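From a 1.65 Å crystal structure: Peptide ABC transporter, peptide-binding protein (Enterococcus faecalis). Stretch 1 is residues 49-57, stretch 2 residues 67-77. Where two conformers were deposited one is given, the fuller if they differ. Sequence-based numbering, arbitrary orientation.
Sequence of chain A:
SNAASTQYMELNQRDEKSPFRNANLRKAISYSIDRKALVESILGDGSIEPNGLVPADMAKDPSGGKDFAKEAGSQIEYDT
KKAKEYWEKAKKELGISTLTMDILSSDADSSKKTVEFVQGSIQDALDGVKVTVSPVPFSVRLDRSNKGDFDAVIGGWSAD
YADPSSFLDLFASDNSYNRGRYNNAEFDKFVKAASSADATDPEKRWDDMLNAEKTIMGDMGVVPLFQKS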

# COMPACT_ATOMS: atom_id res chain seq x y z
N GLU A 49 5.66 9.07 -8.74
CA GLU A 49 5.89 8.54 -7.39
C GLU A 49 4.67 8.76 -6.48
O GLU A 49 4.01 9.80 -6.58
CB GLU A 49 7.11 9.18 -6.76
CG GLU A 49 8.38 8.75 -7.43
CD GLU A 49 9.57 9.52 -6.90
OE1 GLU A 49 9.91 9.35 -5.73
OE2 GLU A 49 10.16 10.30 -7.66
N PRO A 50 4.36 7.77 -5.62
CA PRO A 50 3.18 7.94 -4.75
C PRO A 50 3.58 8.73 -3.49
O PRO A 50 4.57 8.39 -2.83
CB PRO A 50 2.84 6.49 -4.38
CG PRO A 50 4.21 5.78 -4.34
CD PRO A 50 5.09 6.51 -5.37
N ASN A 51 2.83 9.77 -3.15
CA ASN A 51 3.05 10.43 -1.86
C ASN A 51 2.71 9.45 -0.75
O ASN A 51 3.48 9.26 0.20
CB ASN A 51 2.16 11.66 -1.73
CG ASN A 51 2.34 12.35 -0.41
OD1 ASN A 51 3.35 13.04 -0.21
ND2 ASN A 51 1.40 12.13 0.53
N GLY A 52 1.56 8.80 -0.90
CA GLY A 52 1.05 7.83 0.09
C GLY A 52 -0.03 7.00 -0.58
O GLY A 52 0.13 6.52 -1.71
N LEU A 53 -1.13 6.81 0.14
CA LEU A 53 -2.24 6.05 -0.38
C LEU A 53 -3.19 6.97 -1.14
O LEU A 53 -3.53 6.71 -2.29
CB LEU A 53 -2.98 5.34 0.76
CG LEU A 53 -4.28 4.65 0.35
CD1 LEU A 53 -4.01 3.56 -0.71
CD2 LEU A 53 -5.02 4.06 1.56
N VAL A 54 -3.63 8.04 -0.50
CA VAL A 54 -4.57 8.95 -1.18
C VAL A 54 -3.76 9.73 -2.23
O VAL A 54 -2.70 10.27 -1.90
CB VAL A 54 -5.20 9.93 -0.16
CG1 VAL A 54 -6.01 11.03 -0.87
CG2 VAL A 54 -6.10 9.16 0.81
N PRO A 55 -4.24 9.78 -3.50
CA PRO A 55 -3.49 10.55 -4.52
C PRO A 55 -3.31 12.01 -4.18
O PRO A 55 -4.17 12.61 -3.53
CB PRO A 55 -4.39 10.44 -5.76
CG PRO A 55 -5.08 9.15 -5.57
CD PRO A 55 -5.36 9.05 -4.10
N ALA A 56 -2.19 12.57 -4.63
CA ALA A 56 -1.91 14.00 -4.57
C ALA A 56 -2.71 14.76 -5.62
O ALA A 56 -3.10 14.20 -6.63
CB ALA A 56 -0.42 14.24 -4.80
N ASP A 57 -2.92 16.05 -5.36
CA ASP A 57 -3.65 16.95 -6.28
C ASP A 57 -5.06 16.49 -6.53
O ASP A 57 -5.59 16.69 -7.62
CB ASP A 57 -2.92 17.10 -7.63
CG ASP A 57 -1.51 17.62 -7.48
OD1 ASP A 57 -1.27 18.48 -6.62
OD2 ASP A 57 -0.64 17.15 -8.25
N ASP A 67 -3.74 20.80 -0.15
CA ASP A 67 -3.90 19.47 -0.68
C ASP A 67 -3.83 18.42 0.42
O ASP A 67 -2.99 18.52 1.31
CB ASP A 67 -2.80 19.20 -1.71
CG ASP A 67 -2.96 17.85 -2.37
OD1 ASP A 67 -4.04 17.57 -2.93
OD2 ASP A 67 -2.01 17.08 -2.33
N PHE A 68 -4.71 17.43 0.36
CA PHE A 68 -4.68 16.32 1.33
C PHE A 68 -3.30 15.69 1.44
O PHE A 68 -2.81 15.46 2.54
CB PHE A 68 -5.69 15.23 0.95
CG PHE A 68 -5.81 14.14 1.99
CD1 PHE A 68 -6.70 14.26 3.06
CD2 PHE A 68 -5.03 12.99 1.89
CE1 PHE A 68 -6.80 13.24 4.03
CE2 PHE A 68 -5.12 11.97 2.84
CZ PHE A 68 -6.01 12.10 3.91
N ALA A 69 -2.70 15.34 0.30
CA ALA A 69 -1.40 14.65 0.32
C ALA A 69 -0.30 15.52 0.93
O ALA A 69 0.54 15.03 1.69
CB ALA A 69 -1.01 14.16 -1.07
N LYS A 70 -0.32 16.82 0.63
CA LYS A 70 0.68 17.73 1.20
C LYS A 70 0.52 17.84 2.72
O LYS A 70 1.51 17.83 3.46
CB LYS A 70 0.62 19.11 0.55
CG LYS A 70 1.02 19.14 -0.90
CD LYS A 70 0.72 20.52 -1.49
CE LYS A 70 1.34 20.73 -2.86
NZ LYS A 70 1.55 22.19 -3.14
N GLU A 71 -0.73 17.94 3.18
CA GLU A 71 -1.01 18.02 4.60
C GLU A 71 -0.63 16.74 5.35
O GLU A 71 -0.14 16.80 6.48
CB GLU A 71 -2.49 18.34 4.84
CG GLU A 71 -2.83 19.80 4.67
CD GLU A 71 -4.19 20.14 5.25
OE1 GLU A 71 -5.15 20.16 4.46
OE2 GLU A 71 -4.31 20.36 6.47
N ALA A 72 -0.85 15.59 4.72
CA ALA A 72 -0.57 14.31 5.34
C ALA A 72 0.94 14.10 5.45
O ALA A 72 1.40 13.45 6.37
CB ALA A 72 -1.23 13.16 4.55
N GLY A 73 1.69 14.68 4.52
CA GLY A 73 3.11 14.31 4.35
C GLY A 73 3.30 12.92 3.72
O GLY A 73 2.33 12.25 3.35
N SER A 74 4.55 12.50 3.57
CA SER A 74 4.85 11.21 2.98
C SER A 74 5.74 10.42 3.91
O SER A 74 6.73 10.96 4.42
CB SER A 74 5.60 11.40 1.64
OG SER A 74 5.89 10.12 1.07
N GLN A 75 5.43 9.12 4.07
CA GLN A 75 6.33 8.20 4.77
C GLN A 75 6.90 7.13 3.82
O GLN A 75 7.46 6.10 4.26
CB GLN A 75 5.58 7.57 5.95
CG GLN A 75 5.02 8.70 6.86
CD GLN A 75 4.44 8.23 8.16
OE1 GLN A 75 3.21 8.26 8.37
NE2 GLN A 75 5.32 7.83 9.07
N ILE A 76 6.80 7.39 2.52
CA ILE A 76 7.35 6.47 1.51
C ILE A 76 8.75 6.90 1.13
O ILE A 76 8.95 8.05 0.71
CB ILE A 76 6.44 6.35 0.28
CG1 ILE A 76 5.09 5.75 0.69
CG2 ILE A 76 7.18 5.49 -0.85
CD1 ILE A 76 4.14 5.56 -0.45
N GLU A 77 9.71 6.00 1.35
CA GLU A 77 11.12 6.24 1.08
C GLU A 77 11.68 5.06 0.32
O GLU A 77 11.24 3.93 0.51
CB GLU A 77 11.92 6.32 2.38
CG GLU A 77 12.35 7.71 2.76
CD GLU A 77 11.18 8.60 3.01
OE1 GLU A 77 10.17 8.12 3.57
OE2 GLU A 77 11.26 9.80 2.65
O HOH W 1 3.14 8.13 2.75
O HOH W 2 3.92 15.30 1.06
O HOH W 3 -5.03 15.02 -2.54

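The apolar centre of the contact is built around A69, whose CA-to-CB bond points toward the irregular 49-57 segment from the short helix 68-72. Its CB lies 3.8 Å from A56 CB and 3.6 Å from A56 CA, and the two backbones lie close here, with A56 CA 5.0 Å from A69 CA. One residue earlier in the helix, F68 also points toward the other stretch, and its ring meets V54 obliquely, with V54 CG1 3.5 Å from F68 CD2. A separate apolar patch forms beyond the helix, where I76 CD1 packs 3.9 Å from P50 CG and equally close to G52 CA.

Between these patches, N51 reaches across to the C-terminal end of the helix. Its CA-to-CB bond runs sideways, but the t rotamer at chi1 brings the amide nearer, and N51 ND2 donates to G73 O at 3.0 Å. G73 has left helical geometry with positive phi, a conformation that favours glycine. The backbone of N51 is engaged as well: S74 OG donates to N51 O at 2.7 Å and in turn accepts from I76 N at 3.2 Å, so one hydroxyl ties the turn to itself and to its partner. Water 1 bridges the same carbonyl to the chain, donating to N51 O and accepting from Q75 N, both at 2.8 Å.

At the other end, D67 caps the helix, its OD2 accepting weak bonds from A69 N (3.2 Å) and K70 N (3.4 Å). The same carboxylate receives D57 N, in weak bonds of 3.1 Å to D67 OD1 and 3.3 Å to D67 OD2. Water 3 reinforces this junction by donating to P55 O at 2.7 Å and to D67 OD1 at 2.8 Å. The D57 carboxylate carries the same charge as that of D67, and D57 OD1 lies 4.6 Å from D67 OD2, so the weak bonds from D57 N join the backbone, not the acidic group, to D67.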